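Local structure of Lmo0488 protein (Listeria monocytogenes serovar 1/2a, 5TED) at residues D68-P73 with L181-N186; L79-A84 with L168-P173; I106-T111 with T139-L144; G143-D148 with Y163-L168. The protein activates protocatechuate biosynthesis genes in response to shikimate as the LysR-type transcriptional regulator QuiR, whose effector-binding domain is the part described here with shikimate bound. All blocks are in the same frame, centred on the assembly; numbering follows the deposited sequence.

Contact 1: D68-P73 with L181-N186; sequences DIEFLP and LASLKN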
loop_
_atom_site.group_PDB
_atom_site.type_symbol
_atom_site.label_atom_id
_atom_site.label_comp_id
_atom_site.label_asym_id
_atom_site.label_seq_id
_atom_site.Cartn_x
_atom_site.Cartn_y
_atom_site.Cartn_z
ATOM N N ASP A 68 -16.095 1.884 22.908
ATOM C CA ASP A 68 -14.883 2.454 23.480
ATOM C C ASP A 68 -14.177 3.421 22.544
ATOM O O ASP A 68 -13.250 4.117 22.982
ATOM C CB ASP A 68 -13.925 1.331 23.878
ATOM C CG ASP A 68 -14.512 0.417 24.947
ATOM O OD1 ASP A 68 -15.334 0.897 25.762
ATOM O OD2 ASP A 68 -14.151 -0.777 24.962
ATOM N N ILE A 69 -14.577 3.483 21.277
ATOM C CA ILE A 69 -13.898 4.307 20.285
ATOM C C ILE A 69 -14.816 5.451 19.895
ATOM O O ILE A 69 -16.003 5.238 19.622
ATOM C CB ILE A 69 -13.482 3.485 19.057
ATOM C CG1 ILE A 69 -12.470 2.417 19.478
ATOM C CG2 ILE A 69 -12.854 4.384 18.016
ATOM C CD1 ILE A 69 -12.062 1.512 18.389
ATOM N N GLU A 70 -14.271 6.660 19.887
ATOM C CA GLU A 70 -14.986 7.831 19.405
ATOM C C GLU A 70 -14.638 8.049 17.941
ATOM O O GLU A 70 -13.464 8.197 17.603
ATOM C CB GLU A 70 -14.605 9.058 20.221
ATOM C CG GLU A 70 -15.149 10.334 19.646
ATOM C CD GLU A 70 -14.548 11.547 20.281
ATOM O OE1 GLU A 70 -13.377 11.865 20.000
ATOM O OE2 GLU A 70 -15.254 12.182 21.076
ATOM N N PHE A 71 -15.651 8.084 17.078
ATOM C CA PHE A 71 -15.471 8.359 15.657
ATOM C C PHE A 71 -16.053 9.736 15.355
ATOM O O PHE A 71 -17.219 9.991 15.668
ATOM C CB PHE A 71 -16.172 7.308 14.792
ATOM C CG PHE A 71 -15.644 5.901 14.957
ATOM C CD1 PHE A 71 -16.196 5.048 15.910
ATOM C CD2 PHE A 71 -14.627 5.421 14.146
ATOM C CE1 PHE A 71 -15.737 3.735 16.060
ATOM C CE2 PHE A 71 -14.163 4.102 14.279
ATOM C CZ PHE A 71 -14.722 3.264 15.247
ATOM N N LEU A 72 -15.239 10.633 14.797
ATOM C CA LEU A 72 -15.702 11.954 14.385
ATOM C C LEU A 72 -15.414 12.160 12.904
ATOM O O LEU A 72 -14.298 11.866 12.443
ATOM C CB LEU A 72 -15.047 13.085 15.215
ATOM C CG LEU A 72 -15.437 13.083 16.704
ATOM C CD1 LEU A 72 -14.652 14.098 17.460
ATOM C CD2 LEU A 72 -16.908 13.381 16.858
ATOM N N PRO A 73 -16.367 12.686 12.136
ATOM C CA PRO A 73 -16.185 12.764 10.680
ATOM C C PRO A 73 -14.978 13.622 10.324
ATOM O O PRO A 73 -14.766 14.692 10.896
ATOM C CB PRO A 73 -17.503 13.389 10.193
ATOM C CG PRO A 73 -18.057 14.101 11.381
ATOM C CD PRO A 73 -17.625 13.309 12.582
ATOM N N LEU A 181 -11.868 10.380 12.111
ATOM C CA LEU A 181 -10.763 10.443 13.047
ATOM C C LEU A 181 -11.202 9.680 14.291
ATOM O O LEU A 181 -12.222 10.018 14.905
ATOM C CB LEU A 181 -10.396 11.896 13.373
ATOM C CG LEU A 181 -9.097 12.171 14.143
ATOM C CD1 LEU A 181 -9.084 11.492 15.492
ATOM C CD2 LEU A 181 -7.908 11.732 13.337
ATOM N N ALA A 182 -10.483 8.616 14.617
ATOM C CA ALA A 182 -10.876 7.723 15.699
ATOM C C ALA A 182 -9.879 7.821 16.849
ATOM O O ALA A 182 -8.668 7.943 16.623
ATOM C CB ALA A 182 -10.990 6.278 15.191
ATOM N N SER A 183 -10.401 7.787 18.082
ATOM C CA SER A 183 -9.591 7.843 19.292
ATOM C C SER A 183 -10.310 7.091 20.407
ATOM O O SER A 183 -11.515 6.826 20.324
ATOM C CB SER A 183 -9.319 9.287 19.726
ATOM O OG SER A 183 -10.527 9.977 20.009
ATOM N N LEU A 184 -9.556 6.742 21.456
ATOM C CA LEU A 184 -10.147 6.057 22.603
ATOM C C LEU A 184 -10.982 7.033 23.412
ATOM O O LEU A 184 -10.491 8.081 23.836
ATOM C CB LEU A 184 -9.072 5.452 23.504
ATOM C CG LEU A 184 -8.410 4.147 23.101
ATOM C CD1 LEU A 184 -7.475 3.676 24.241
ATOM C CD2 LEU A 184 -9.476 3.100 22.766
ATOM N N LYS A 185 -12.231 6.663 23.672
ATOM C CA LYS A 185 -13.132 7.540 24.397
ATOM C C LYS A 185 -12.692 7.706 25.852
ATOM O O LYS A 185 -12.243 6.754 26.498
ATOM C CB LYS A 185 -14.551 6.970 24.328
ATOM C CG LYS A 185 -15.656 8.002 24.346
ATOM C CD LYS A 185 -17.005 7.371 24.005
ATOM C CE LYS A 185 -17.088 7.022 22.514
ATOM N NZ LYS A 185 -18.478 6.735 22.048
ATOM N N ASN A 186 -12.835 8.930 26.365
ATOM C CA ASN A 186 -12.604 9.265 27.776
ATOM C C ASN A 186 -11.194 8.896 28.241
ATOM O O ASN A 186 -10.955 8.679 29.427
ATOM C CB ASN A 186 -13.642 8.594 28.688
ATOM C CG ASN A 186 -15.072 8.968 28.336
ATOM O OD1 ASN A 186 -15.387 10.133 28.091
ATOM N ND2 ASN A 186 -15.953 7.974 28.335
HETATM O O HOH W 1 -12.010 11.002 17.605
HETATM O O HOH W 2 -11.877 10.563 22.521
#
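Strands 69-73 and 181-184 run antiparallel in the mixed sheet of the LysR effector-binding domain, and their ladder sorts the side chains onto two faces. E70 pairs with S183 and L72 with L181 as hydrogen-bonded pairs; just past the ladder, K185 N reaches D68 O at 2.8 Å in an almost straight bond. On one face, A182 CB lies 3.9 Å from F71 CD2 and equally far from I69 CG2, its short methyl fitting between them. F71 CG is anti to the carbonyl carbon (chi1 -62°), and I69 CG2 rests over one face of the ring near the rim.

The other face is mixed: L72 and L181 are apolar toward one end, E70 and S183 polar beside them. E70 holds CG anti to the backbone N (chi1 171°), while S183 OG takes the crowded position between N and carbonyl carbon. E70 OE1 and S183 OG stay 3.4 Å apart without bonding directly; two waters link them, one also reaching L181 O, the other L184 O but E70 only weakly. K185 bends at chi3 (-73°) and lays CE 3.6 Å from I69 O.

K197 of helix 191-208 forms a salt bridge with E70 OE1 and a hydrogen bond with S183 OG, and that helix packs on L72 and L181. Helix 43-51 lies against I69, F71 and A182, and strand 57-60 flanks 181-184.

Contact 2: L79-A84 with L168-P173; sequences LVVVVA and LSINEP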
loop_
_atom_site.group_PDB
_atom_site.type_symbol
_atom_site.label_atom_id
_atom_site.label_comp_id
_atom_site.label_asym_id
_atom_site.label_seq_id
_atom_site.Cartn_x
_atom_site.Cartn_y
_atom_site.Cartn_z
ATOM N N LEU A 79 -17.307 6.473 -4.155
ATOM C CA LEU A 79 -17.153 5.135 -4.709
ATOM C C LEU A 79 -17.424 5.148 -6.211
ATOM O O LEU A 79 -18.378 5.775 -6.675
ATOM C CB LEU A 79 -18.098 4.165 -4.010
ATOM C CG LEU A 79 -17.695 3.824 -2.579
ATOM C CD1 LEU A 79 -18.599 2.704 -2.047
ATOM C CD2 LEU A 79 -16.210 3.457 -2.533
ATOM N N VAL A 80 -16.556 4.468 -6.972
ATOM C CA VAL A 80 -16.678 4.354 -8.418
ATOM C C VAL A 80 -16.515 2.890 -8.802
ATOM O O VAL A 80 -16.020 2.075 -8.026
ATOM C CB VAL A 80 -15.631 5.207 -9.171
ATOM C CG1 VAL A 80 -15.937 6.674 -9.042
ATOM C CG2 VAL A 80 -14.199 4.893 -8.663
ATOM N N VAL A 81 -16.910 2.568 -10.029
ATOM C CA VAL A 81 -16.625 1.262 -10.613
ATOM C C VAL A 81 -15.483 1.431 -11.609
ATOM O O VAL A 81 -15.493 2.367 -12.425
ATOM C CB VAL A 81 -17.879 0.652 -11.267
ATOM C CG1 VAL A 81 -17.505 -0.561 -12.103
ATOM C CG2 VAL A 81 -18.895 0.243 -10.193
ATOM N N VAL A 82 -14.482 0.544 -11.521
ATOM C CA VAL A 82 -13.268 0.613 -12.323
ATOM C C VAL A 82 -13.171 -0.658 -13.162
ATOM O O VAL A 82 -13.315 -1.769 -12.643
ATOM C CB VAL A 82 -12.016 0.797 -11.441
ATOM C CG1 VAL A 82 -10.808 1.070 -12.294
ATOM C CG2 VAL A 82 -12.244 1.926 -10.436
ATOM N N VAL A 83 -12.930 -0.492 -14.460
ATOM C CA VAL A 83 -12.922 -1.600 -15.399
ATOM C C VAL A 83 -11.740 -1.415 -16.326
ATOM O O VAL A 83 -11.251 -0.296 -16.507
ATOM C CB VAL A 83 -14.253 -1.689 -16.200
ATOM C CG1 VAL A 83 -15.445 -1.754 -15.248
ATOM C CG2 VAL A 83 -14.404 -0.501 -17.148
ATOM N N ALA A 84 -11.259 -2.520 -16.897
ATOM C CA ALA A 84 -10.179 -2.400 -17.865
ATOM C C ALA A 84 -10.634 -1.514 -19.022
ATOM O O ALA A 84 -11.824 -1.405 -19.322
ATOM C CB ALA A 84 -9.742 -3.776 -18.373
ATOM N N LEU A 168 -15.835 4.704 -13.803
ATOM C CA LEU A 168 -17.260 4.926 -14.044
ATOM C C LEU A 168 -17.912 5.445 -12.779
ATOM O O LEU A 168 -17.801 4.819 -11.718
ATOM C CB LEU A 168 -17.971 3.637 -14.468
ATOM C CG LEU A 168 -17.325 2.934 -15.656
ATOM C CD1 LEU A 168 -17.818 1.515 -15.793
ATOM C CD2 LEU A 168 -17.579 3.749 -16.920
ATOM N N SER A 169 -18.620 6.564 -12.892
ATOM C CA SER A 169 -19.369 7.043 -11.745
ATOM C C SER A 169 -20.615 6.183 -11.565
ATOM O O SER A 169 -21.131 5.596 -12.523
ATOM C CB SER A 169 -19.721 8.531 -11.904
ATOM O OG SER A 169 -20.708 8.723 -12.895
ATOM N N ILE A 170 -21.077 6.095 -10.320
ATOM C CA ILE A 170 -22.194 5.240 -9.935
ATOM C C ILE A 170 -23.435 6.114 -9.788
ATOM O O ILE A 170 -23.530 6.937 -8.868
ATOM C CB ILE A 170 -21.900 4.479 -8.632
ATOM C CG1 ILE A 170 -20.699 3.531 -8.798
ATOM C CG2 ILE A 170 -23.139 3.740 -8.156
ATOM C CD1 ILE A 170 -20.226 2.892 -7.497
ATOM N N ASN A 171 -24.418 5.896 -10.657
ATOM C CA ASN A 171 -25.667 6.641 -10.538
ATOM C C ASN A 171 -26.501 6.104 -9.380
ATOM O O ASN A 171 -26.796 6.830 -8.430
ATOM C CB ASN A 171 -26.444 6.582 -11.856
ATOM C CG ASN A 171 -25.680 7.219 -13.005
ATOM O OD1 ASN A 171 -25.025 8.254 -12.834
ATOM N ND2 ASN A 171 -25.766 6.614 -14.183
ATOM N N GLU A 172 -26.856 4.824 -9.431
ATOM C CA GLU A 172 -27.642 4.178 -8.383
ATOM C C GLU A 172 -26.989 2.850 -7.935
ATOM O O GLU A 172 -26.422 2.128 -8.759
ATOM C CB GLU A 172 -29.063 3.915 -8.902
ATOM C CG GLU A 172 -30.047 3.396 -7.871
ATOM C CD GLU A 172 -30.663 4.508 -7.039
ATOM O OE1 GLU A 172 -30.606 5.681 -7.473
ATOM O OE2 GLU A 172 -31.200 4.204 -5.951
ATOM N N PRO A 173 -27.037 2.537 -6.630
ATOM C CA PRO A 173 -27.535 3.360 -5.523
ATOM C C PRO A 173 -26.459 4.345 -5.055
ATOM O O PRO A 173 -25.282 4.047 -5.195
ATOM C CB PRO A 173 -27.854 2.335 -4.436
ATOM C CG PRO A 173 -26.913 1.204 -4.702
ATOM C CD PRO A 173 -26.620 1.195 -6.177
HETATM O O HOH W 3 -19.590 7.692 -8.374
#
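V81 and L168 form an antiparallel hydrogen-bonded pair, and their two backbone bonds are the strongest links between the strands. L168 N donates a hydrogen bond to V81 O at 2.7 Å, nearly along the C=O axis. The return bond, from V81 N to L168 O at 3.0 Å, lies in the carbonyl plane. Beyond this pair the direct ladder gives way: the short strand axes are inclined at 144°, and a water spans the gap, donating to L79 O at 2.8 Å and accepting from I170 N at 2.9 Å. It bridges two main-chain groups, one from each strand.

Round this polar centre the packing is aliphatic, from valines, leucines and an isoleucine. V80 CB presses on L168 O at 3.4 Å. I170, with CG1 anti to the carbonyl carbon (chi1 -63°), carries CD1 to 3.5 Å from L79 O. The I170 and V81 side chains cross at about a right angle, I170 CG1 lying 4.0 Å from V81 CG2. V81 turns its other methyl, CG1, to L168 CD1, which also lies 4.1 Å from V83 CG1, so one leucine tip serves two valines.

The pair belongs to the mixed sheet of a domain in the periplasmic-binding-protein clan, on its long strand 69-84. Strand 94-95 lies beside 168-170, its I95 resting on V81 and L168. Strand 152-155 pairs with 79-84 through V80 and V82, and helix 115-124 packs against L79 and P173.

Contact 3: I106-T111 with T139-L144; sequences IFFSDT and TAMVGL. With SKM ((3R,4S,5R)-3,4,5-trihydroxycyclohex-1-ene-1-carboxylic acid), chain D.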
loop_
_atom_site.group_PDB
_atom_site.type_symbol
_atom_site.label_atom_id
_atom_site.label_comp_id
_atom_site.label_asym_id
_atom_site.label_seq_id
_atom_site.Cartn_x
_atom_site.Cartn_y
_atom_site.Cartn_z
ATOM N N ILE A 106 -12.851 -8.000 -8.511
ATOM C CA ILE A 106 -11.737 -7.968 -7.576
ATOM C C ILE A 106 -12.299 -7.224 -6.372
ATOM O O ILE A 106 -12.503 -6.007 -6.420
ATOM C CB ILE A 106 -10.519 -7.258 -8.167
ATOM C CG1 ILE A 106 -10.004 -8.024 -9.392
ATOM C CG2 ILE A 106 -9.432 -7.080 -7.101
ATOM C CD1 ILE A 106 -9.459 -7.122 -10.454
ATOM N N PHE A 107 -12.607 -7.967 -5.315
ATOM C CA PHE A 107 -13.368 -7.485 -4.171
ATOM C C PHE A 107 -12.444 -7.181 -2.999
ATOM O O PHE A 107 -11.372 -7.778 -2.867
ATOM C CB PHE A 107 -14.397 -8.544 -3.751
ATOM C CG PHE A 107 -15.782 -8.001 -3.481
ATOM C CD1 PHE A 107 -16.563 -7.521 -4.511
ATOM C CD2 PHE A 107 -16.312 -8.014 -2.194
ATOM C CE1 PHE A 107 -17.854 -7.048 -4.268
ATOM C CE2 PHE A 107 -17.583 -7.534 -1.941
ATOM C CZ PHE A 107 -18.357 -7.047 -2.984
ATOM N N PHE A 108 -12.854 -6.233 -2.154
ATOM C CA PHE A 108 -12.108 -5.981 -0.926
ATOM C C PHE A 108 -12.278 -7.133 0.053
ATOM O O PHE A 108 -13.376 -7.676 0.207
ATOM C CB PHE A 108 -12.575 -4.684 -0.265
ATOM C CG PHE A 108 -12.002 -3.443 -0.899
ATOM C CD1 PHE A 108 -10.659 -3.140 -0.776
ATOM C CD2 PHE A 108 -12.810 -2.600 -1.656
ATOM C CE1 PHE A 108 -10.125 -2.004 -1.381
ATOM C CE2 PHE A 108 -12.282 -1.475 -2.261
ATOM C CZ PHE A 108 -10.944 -1.174 -2.120
ATOM N N SER A 109 -11.188 -7.501 0.725
ATOM C CA SER A 109 -11.247 -8.549 1.738
ATOM C C SER A 109 -12.037 -8.072 2.956
ATOM O O SER A 109 -12.331 -6.889 3.116
ATOM C CB SER A 109 -9.844 -8.959 2.176
ATOM O OG SER A 109 -9.169 -7.833 2.695
ATOM N N ASP A 110 -12.369 -9.031 3.832
ATOM C CA ASP A 110 -13.148 -8.768 5.039
ATOM C C ASP A 110 -12.464 -7.795 5.989
ATOM O O ASP A 110 -13.135 -7.222 6.850
ATOM C CB ASP A 110 -13.409 -10.069 5.800
ATOM C CG ASP A 110 -14.153 -11.092 4.977
ATOM O OD1 ASP A 110 -14.856 -10.707 4.020
ATOM O OD2 ASP A 110 -14.017 -12.295 5.278
ATOM N N THR A 111 -11.138 -7.654 5.906
ATOM C CA THR A 111 -10.439 -6.704 6.763
ATOM C C THR A 111 -10.762 -5.252 6.414
ATOM O O THR A 111 -10.476 -4.355 7.215
ATOM C CB THR A 111 -8.929 -6.933 6.672
ATOM O OG1 THR A 111 -8.505 -6.805 5.307
ATOM C CG2 THR A 111 -8.555 -8.325 7.180
ATOM N N THR A 139 -3.848 -0.156 -4.500
ATOM C CA THR A 139 -3.055 -0.230 -5.723
ATOM C C THR A 139 -3.033 -1.652 -6.268
ATOM O O THR A 139 -3.043 -1.830 -7.489
ATOM C CB THR A 139 -1.633 0.311 -5.512
ATOM O OG1 THR A 139 -0.871 -0.623 -4.759
ATOM C CG2 THR A 139 -1.689 1.611 -4.729
ATOM N N ALA A 140 -3.059 -2.671 -5.390
ATOM C CA ALA A 140 -3.170 -4.053 -5.860
ATOM C C ALA A 140 -4.484 -4.275 -6.604
ATOM O O ALA A 140 -4.544 -5.055 -7.563
ATOM C CB ALA A 140 -3.053 -5.027 -4.688
ATOM N N MET A 141 -5.553 -3.605 -6.166
ATOM C CA MET A 141 -6.850 -3.751 -6.820
ATOM C C MET A 141 -6.836 -3.150 -8.221
ATOM O O MET A 141 -7.172 -3.824 -9.200
ATOM C CB MET A 141 -7.937 -3.108 -5.954
ATOM C CG MET A 141 -9.356 -3.134 -6.565
ATOM S SD MET A 141 -10.577 -2.651 -5.315
ATOM C CE MET A 141 -10.665 -4.048 -4.223
ATOM N N VAL A 142 -6.483 -1.864 -8.343
ATOM C CA VAL A 142 -6.481 -1.288 -9.685
ATOM C C VAL A 142 -5.409 -1.951 -10.557
ATOM O O VAL A 142 -5.577 -2.074 -11.785
ATOM C CB VAL A 142 -6.332 0.244 -9.631
ATOM C CG1 VAL A 142 -4.992 0.667 -9.047
ATOM C CG2 VAL A 142 -6.565 0.836 -11.035
ATOM N N GLY A 143 -4.327 -2.436 -9.947
ATOM C CA GLY A 143 -3.335 -3.181 -10.711
ATOM C C GLY A 143 -3.952 -4.362 -11.437
ATOM O O GLY A 143 -3.708 -4.573 -12.629
ATOM N N LEU A 144 -4.795 -5.128 -10.737
ATOM C CA LEU A 144 -5.433 -6.288 -11.355
ATOM C C LEU A 144 -6.527 -5.874 -12.335
ATOM O O LEU A 144 -6.713 -6.542 -13.366
ATOM C CB LEU A 144 -5.988 -7.228 -10.281
ATOM C CG LEU A 144 -4.917 -7.959 -9.458
ATOM C CD1 LEU A 144 -5.542 -8.519 -8.196
ATOM C CD2 LEU A 144 -4.286 -9.076 -10.284
HETATM O O12 SKM D . -7.534 1.042 1.514
HETATM C C8 SKM D . -8.466 -0.015 1.310
HETATM C C6 SKM D . -8.394 -0.952 2.310
HETATM O O7 SKM D . -9.337 -2.004 2.107
HETATM C C5 SKM D . -8.725 -0.345 3.811
HETATM C C4 SKM D . -9.975 0.422 3.853
HETATM C C1 SKM D . -10.694 0.718 5.178
HETATM O O2 SKM D . -10.431 0.003 6.187
HETATM O O3 SKM D . -11.550 1.653 5.245
HETATM C C10 SKM D . -10.563 1.022 2.487
HETATM C C9 SKM D . -10.021 0.634 1.221
HETATM O O11 SKM D . -9.980 1.742 0.412
#
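I106 opens the contact with its side chain directed at the helix. I106 CG2, anti to the backbone N, meets M141 CG, and I106 CD1 is pressed to 3.5 Å from L144 CB, tighter than usual carbon packing. The I106 chi2 of 145°, well away from a staggered value, is in keeping with that squeeze. The next residue, F107, sets off away from the helix at its CB and gives it backbone alone, F107 C lying 3.8 Å from M141 CE.

F108 makes the distinctive contact, a Met-aromatic one. M141 reaches out extended, with CG anti to the backbone N, then bends at chi3 (-73°) so that its methyl comes down on the ring. M141 CE is 3.3 Å from the F108 ring centroid and only 2° off the normal, a CH-pi contact. M141 SD follows over the same face, closest to F108 CZ at 3.5 Å. A flexible, polarisable methionine is well suited to follow a flat ring so closely. The ring also lies beside the ligand: F108 CD1 is 3.4 Å from shikimate O7, so M141 backs a wall of the effector pocket from the second shell. Further on, S109 OG donates to T111 OG1 at 2.9 Å, and T111 OG1 is hydrogen-bonded in turn to E136.

Strand and helix run nearly antiparallel here. Strand 130-135 flanks I106 and F107, helix 115-124 packs on both phenylalanines, strand 152-155 touches F108 and M141, and L144 meets F38 of the second subunit.

Contact 4: G143-D148 with Y163-L168; sequences GLVSVD and YNVKVL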
loop_
_atom_site.group_PDB
_atom_site.type_symbol
_atom_site.label_atom_id
_atom_site.label_comp_id
_atom_site.label_asym_id
_atom_site.label_seq_id
_atom_site.Cartn_x
_atom_site.Cartn_y
_atom_site.Cartn_z
ATOM N N GLY A 143 -4.327 -2.436 -9.947
ATOM C CA GLY A 143 -3.335 -3.181 -10.711
ATOM C C GLY A 143 -3.952 -4.362 -11.437
ATOM O O GLY A 143 -3.708 -4.573 -12.629
ATOM N N LEU A 144 -4.795 -5.128 -10.737
ATOM C CA LEU A 144 -5.433 -6.288 -11.355
ATOM C C LEU A 144 -6.527 -5.874 -12.335
ATOM O O LEU A 144 -6.713 -6.542 -13.366
ATOM C CB LEU A 144 -5.988 -7.228 -10.281
ATOM C CG LEU A 144 -4.917 -7.959 -9.458
ATOM C CD1 LEU A 144 -5.542 -8.519 -8.196
ATOM C CD2 LEU A 144 -4.286 -9.076 -10.284
ATOM N N VAL A 145 -7.251 -4.779 -12.060
ATOM C CA VAL A 145 -8.241 -4.329 -13.040
ATOM C C VAL A 145 -7.548 -3.962 -14.338
ATOM O O VAL A 145 -8.049 -4.243 -15.433
ATOM C CB VAL A 145 -9.071 -3.138 -12.517
ATOM C CG1 VAL A 145 -10.057 -2.712 -13.604
ATOM C CG2 VAL A 145 -9.827 -3.503 -11.277
ATOM N N SER A 146 -6.356 -3.363 -14.228
ATOM C CA SER A 146 -5.616 -2.879 -15.383
ATOM C C SER A 146 -5.207 -4.002 -16.333
ATOM O O SER A 146 -4.999 -3.743 -17.527
ATOM C CB SER A 146 -4.370 -2.132 -14.894
ATOM O OG SER A 146 -3.828 -1.311 -15.910
ATOM N N VAL A 147 -5.095 -5.235 -15.846
ATOM C CA VAL A 147 -4.848 -6.382 -16.712
ATOM C C VAL A 147 -6.144 -7.139 -17.001
ATOM O O VAL A 147 -6.112 -8.293 -17.432
ATOM C CB VAL A 147 -3.757 -7.309 -16.144
ATOM C CG1 VAL A 147 -2.412 -6.567 -16.056
ATOM C CG2 VAL A 147 -4.150 -7.850 -14.788
ATOM N N ASP A 148 -7.290 -6.505 -16.746
ATOM C CA ASP A 148 -8.604 -7.083 -17.021
ATOM C C ASP A 148 -8.777 -8.433 -16.335
ATOM O O ASP A 148 -9.433 -9.338 -16.862
ATOM C CB ASP A 148 -8.868 -7.175 -18.531
ATOM C CG ASP A 148 -10.350 -7.379 -18.867
ATOM O OD1 ASP A 148 -11.210 -7.091 -18.020
ATOM O OD2 ASP A 148 -10.654 -7.814 -19.992
ATOM N N TYR A 163 -3.507 4.100 -14.694
ATOM C CA TYR A 163 -3.608 2.717 -15.122
ATOM C C TYR A 163 -4.505 2.641 -16.349
ATOM O O TYR A 163 -5.239 3.577 -16.666
ATOM C CB TYR A 163 -4.154 1.825 -13.998
ATOM C CG TYR A 163 -3.219 1.694 -12.818
ATOM C CD1 TYR A 163 -3.104 2.719 -11.888
ATOM C CD2 TYR A 163 -2.482 0.537 -12.611
ATOM C CE1 TYR A 163 -2.268 2.613 -10.798
ATOM C CE2 TYR A 163 -1.629 0.414 -11.506
ATOM C CZ TYR A 163 -1.529 1.466 -10.609
ATOM O OH TYR A 163 -0.707 1.386 -9.501
ATOM N N ASN A 164 -4.422 1.516 -17.055
ATOM C CA ASN A 164 -5.199 1.320 -18.282
ATOM C C ASN A 164 -6.623 0.903 -17.920
ATOM O O ASN A 164 -7.072 -0.213 -18.202
ATOM C CB ASN A 164 -4.539 0.271 -19.161
ATOM C CG ASN A 164 -3.108 0.593 -19.469
ATOM O OD1 ASN A 164 -2.772 1.739 -19.732
ATOM N ND2 ASN A 164 -2.248 -0.423 -19.448
ATOM N N VAL A 165 -7.342 1.837 -17.285
ATOM C CA VAL A 165 -8.684 1.576 -16.770
ATOM C C VAL A 165 -9.595 2.758 -17.071
ATOM O O VAL A 165 -9.146 3.895 -17.248
ATOM C CB VAL A 165 -8.686 1.294 -15.243
ATOM C CG1 VAL A 165 -7.847 0.063 -14.905
ATOM C CG2 VAL A 165 -8.175 2.516 -14.470
ATOM N N LYS A 166 -10.888 2.473 -17.133
ATOM C CA LYS A 166 -11.932 3.481 -17.245
ATOM C C LYS A 166 -12.629 3.584 -15.900
ATOM O O LYS A 166 -13.039 2.560 -15.345
ATOM C CB LYS A 166 -12.936 3.096 -18.338
ATOM C CG LYS A 166 -14.182 3.965 -18.412
ATOM C CD LYS A 166 -13.872 5.375 -18.887
ATOM C CE LYS A 166 -15.148 6.151 -19.223
ATOM N NZ LYS A 166 -15.769 5.727 -20.518
ATOM N N VAL A 167 -12.786 4.804 -15.385
ATOM C CA VAL A 167 -13.441 5.025 -14.099
ATOM C C VAL A 167 -14.880 5.442 -14.368
ATOM O O VAL A 167 -15.126 6.419 -15.089
ATOM C CB VAL A 167 -12.695 6.081 -13.257
ATOM C CG1 VAL A 167 -13.430 6.350 -11.947
ATOM C CG2 VAL A 167 -11.260 5.645 -12.972
ATOM N N LEU A 168 -15.835 4.704 -13.803
ATOM C CA LEU A 168 -17.260 4.926 -14.044
ATOM C C LEU A 168 -17.912 5.445 -12.779
ATOM O O LEU A 168 -17.801 4.819 -11.718
ATOM C CB LEU A 168 -17.971 3.637 -14.468
ATOM C CG LEU A 168 -17.325 2.934 -15.656
ATOM C CD1 LEU A 168 -17.818 1.515 -15.793
ATOM C CD2 LEU A 168 -17.579 3.749 -16.920
HETATM O O HOH W 4 -6.327 -2.603 -19.788
HETATM O O HOH W 5 -2.653 -3.359 -18.863
#
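S146, Y163 and V165 carry most of the buried surface where the end of helix 138-146 meets the start of strand 165-168. S146 holds OG anti to its backbone N (chi1 -163°), which brings the oxygen to N164 N. N164 N donates to S146 OG at 3.1 Å, with an N-H...O angle of 142°, so the bond is distinctly bent. A small hydroxyl suits this place: it accepts from the main chain of the loop while staying compact enough for the tyrosine alongside.

Y163 presents its ring edge to S146 CB, which lies near the ring plane, 4.0 Å from Y163 CD2. Y163 CE2 comes within 4.1 Å of G143 CA. V165, with CG1 anti to the carbonyl carbon, sets that methyl 3.7 Å from S146 CA and 3.8 Å from V145 CG1, where the two valines cross at about a right angle. Two waters donate to S146 O; one of them also donates to N164 O, and the other accepts from N164 ND2. Y163 further meets H16 of the second subunit ring against ring.

Two recognised turns frame the contact. D148, with its positive phi, closes the helix in a Schellman motif, D148 N bonded to V145 O at 2.7 Å, and N164 centres an inverse gamma turn leading into the strand, within a domain of the periplasmic-binding-protein type.

In the fold
Contacts 1 and 2 both use the long strand 69-84 but lie on opposite sides of the chain's centre, about 31 Å apart between centres, and contact 1 encloses the other three along the chain. Both are antiparallel pairings: contact 1 is partly buried, with waters joining E70 and S183 on one face, whereas contact 2 is buried and mostly aliphatic. Contacts 3 and 4 share helix 138-146, including G143 and L144, and both touch the second subunit. Contact 3 is buried, lacks hydrogen bonds between its segments and borders shikimate; contact 4 is more open and hydrated. Strand 165-170 ties contact 4 to contact 2, through L168 and a probable K166-V83 backbone hydrogen bond.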